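Local coordinates for putative membrane protein COG4129 (Clostridium difficile, PDB 3KMI), which is of unknown function but may be part of a membrane exporter of aromatic acids, of which this is the C-terminal helical domain, at residues Glu19-Val24 with Val169-Ala174. Numbering follows the deposited sequence.
Sequences EEVSIV and VNRKHA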
loop_
_atom_site.group_PDB
_atom_site.type_symbol
_atom_site.label_atom_id
_atom_site.label_comp_id
_atom_site.label_asym_id
_atom_site.label_seq_id
_atom_site.Cartn_x
_atom_site.Cartn_y
_atom_site.Cartn_z
ATOM N N GLU A 19 14.200 8.886 -10.778
ATOM C CA GLU A 19 15.524 8.854 -10.183
ATOM C C GLU A 19 15.424 9.208 -8.688
ATOM O O GLU A 19 16.032 8.551 -7.874
ATOM C CB GLU A 19 16.466 9.797 -10.941
ATOM C CG GLU A 19 16.626 9.405 -12.416
ATOM C CD GLU A 19 17.427 10.412 -13.274
ATOM O OE1 GLU A 19 17.739 11.526 -12.813
ATOM O OE2 GLU A 19 17.724 10.079 -14.435
ATOM N N GLU A 20 14.621 10.203 -8.330
ATOM C CA GLU A 20 14.421 10.536 -6.925
ATOM C C GLU A 20 13.712 9.470 -6.106
ATOM O O GLU A 20 14.040 9.276 -4.939
ATOM C CB GLU A 20 13.793 11.941 -6.751
ATOM C CG GLU A 20 14.827 12.991 -7.204
ATOM C CD GLU A 20 14.363 14.427 -7.104
ATOM O OE1 GLU A 20 13.240 14.673 -6.605
ATOM O OE2 GLU A 20 15.129 15.310 -7.558
ATOM N N VAL A 21 12.759 8.788 -6.713
ATOM C CA VAL A 21 12.096 7.650 -6.086
ATOM C C VAL A 21 13.157 6.574 -5.788
ATOM O O VAL A 21 13.206 6.008 -4.692
ATOM C CB VAL A 21 11.013 7.039 -7.048
ATOM C CG1 VAL A 21 10.563 5.686 -6.552
ATOM C CG2 VAL A 21 9.795 8.048 -7.207
ATOM N N SER A 22 14.029 6.345 -6.749
ATOM C CA SER A 22 15.007 5.244 -6.584
ATOM C C SER A 22 15.985 5.588 -5.480
ATOM O O SER A 22 16.374 4.722 -4.684
ATOM C CB SER A 22 15.746 4.993 -7.885
ATOM O OG SER A 22 14.864 4.550 -8.905
ATOM N N ILE A 23 16.367 6.863 -5.424
ATOM C CA ILE A 23 17.271 7.330 -4.369
ATOM C C ILE A 23 16.713 7.013 -2.965
ATOM O O ILE A 23 17.434 6.513 -2.109
ATOM C CB ILE A 23 17.567 8.845 -4.491
ATOM C CG1 ILE A 23 18.551 9.073 -5.641
ATOM C CG2 ILE A 23 18.201 9.348 -3.209
ATOM C CD1 ILE A 23 18.739 10.568 -6.074
ATOM N N VAL A 24 15.434 7.309 -2.749
ATOM C CA VAL A 24 14.787 7.067 -1.465
ATOM C C VAL A 24 14.714 5.545 -1.260
ATOM O O VAL A 24 14.895 5.070 -0.160
ATOM C CB VAL A 24 13.362 7.705 -1.385
ATOM C CG1 VAL A 24 12.658 7.286 -0.069
ATOM C CG2 VAL A 24 13.440 9.244 -1.481
ATOM N N VAL A 169 4.950 -3.253 -9.708
ATOM C CA VAL A 169 3.819 -3.154 -10.633
ATOM C C VAL A 169 3.741 -1.726 -11.142
ATOM O O VAL A 169 3.495 -1.500 -12.348
ATOM C CB VAL A 169 2.493 -3.589 -9.971
ATOM C CG1 VAL A 169 1.264 -3.199 -10.834
ATOM C CG2 VAL A 169 2.529 -5.089 -9.673
ATOM N N ASN A 170 3.939 -0.788 -10.218
ATOM C CA ASN A 170 3.924 0.648 -10.508
ATOM C C ASN A 170 5.068 1.056 -11.434
ATOM O O ASN A 170 4.879 1.845 -12.366
ATOM C CB ASN A 170 3.990 1.501 -9.213
ATOM C CG ASN A 170 2.658 1.563 -8.472
ATOM O OD1 ASN A 170 1.622 1.248 -9.028
ATOM N ND2 ASN A 170 2.690 1.963 -7.201
ATOM N N ARG A 171 6.256 0.524 -11.192
ATOM C CA ARG A 171 7.418 0.927 -11.987
ATOM C C ARG A 171 7.258 0.387 -13.420
ATOM O O ARG A 171 7.610 1.062 -14.379
ATOM C CB ARG A 171 8.728 0.480 -11.339
ATOM C CG ARG A 171 9.979 0.903 -12.159
ATOM C CD ARG A 171 11.182 1.081 -11.301
ATOM N NE ARG A 171 11.162 2.331 -10.546
ATOM C CZ ARG A 171 12.191 2.813 -9.863
ATOM N NH1 ARG A 171 13.364 2.164 -9.854
ATOM N NH2 ARG A 171 12.071 3.987 -9.224
ATOM N N LYS A 172 6.686 -0.809 -13.532
ATOM C CA LYS A 172 6.390 -1.421 -14.818
ATOM C C LYS A 172 5.331 -0.624 -15.588
ATOM O O LYS A 172 5.477 -0.426 -16.797
ATOM C CB LYS A 172 5.995 -2.875 -14.605
ATOM C CG LYS A 172 5.961 -3.727 -15.836
ATOM C CD LYS A 172 5.880 -5.176 -15.406
ATOM C CE LYS A 172 5.767 -6.065 -16.613
ATOM N NZ LYS A 172 4.353 -6.398 -16.827
ATOM N N HIS A 173 4.297 -0.167 -14.878
ATOM C CA HIS A 173 3.225 0.642 -15.457
ATOM C C HIS A 173 3.768 1.953 -16.029
ATOM O O HIS A 173 3.448 2.318 -17.162
ATOM C CB HIS A 173 2.126 0.931 -14.419
ATOM C CG HIS A 173 0.935 0.023 -14.513
ATOM N ND1 HIS A 173 0.591 -0.864 -13.514
ATOM C CD2 HIS A 173 -0.004 -0.120 -15.480
ATOM C CE1 HIS A 173 -0.499 -1.523 -13.864
ATOM N NE2 HIS A 173 -0.883 -1.087 -15.051
ATOM N N ALA A 174 4.597 2.640 -15.244
ATOM C CA ALA A 174 5.225 3.900 -15.649
ATOM C C ALA A 174 6.199 3.756 -16.827
ATOM O O ALA A 174 6.576 4.759 -17.422
ATOM C CB ALA A 174 5.947 4.532 -14.483
#
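Val21 and Arg171 point their CB atoms toward each other's helix, yet their CA atoms stand 10.1 Å apart, so the long arginine side chain, with CG anti to the backbone N, spans most of the interval. CG1 of Val21 lies 3.5 Å from Arg171 NH2, and it approaches the guanidinium obliquely while the two side chains run past each other in opposite directions. One residue on, Ser22 supplies the polar end of the contact. Its OG accepts from both terminal nitrogens of the guanidinium, at 3.0 Å from Arg171 NH1 and 2.9 Å from Arg171 NH2. N-H...O angles of 134° and 138° show both bonds to be bent, as expected when two roughly parallel N-H bonds share one oxygen lying between them, and OG is tilted slightly from the guanidinium plane. The same OG also hydrogen-bonds to Gln18 O, one turn back, which helps fix the hydroxyl's rotation. All three touching residues are buried, and the Arg171 side chain also meets Gln84 of helix 68-95. The two segments bury 107 Å² between them, and their closest contacts are all to the Arg171 guanidinium. The arrangement is an end-on grip of one serine hydroxyl by two guanidinium nitrogens, joining helices 7-33 and 148-176 inside an all-helical bundle.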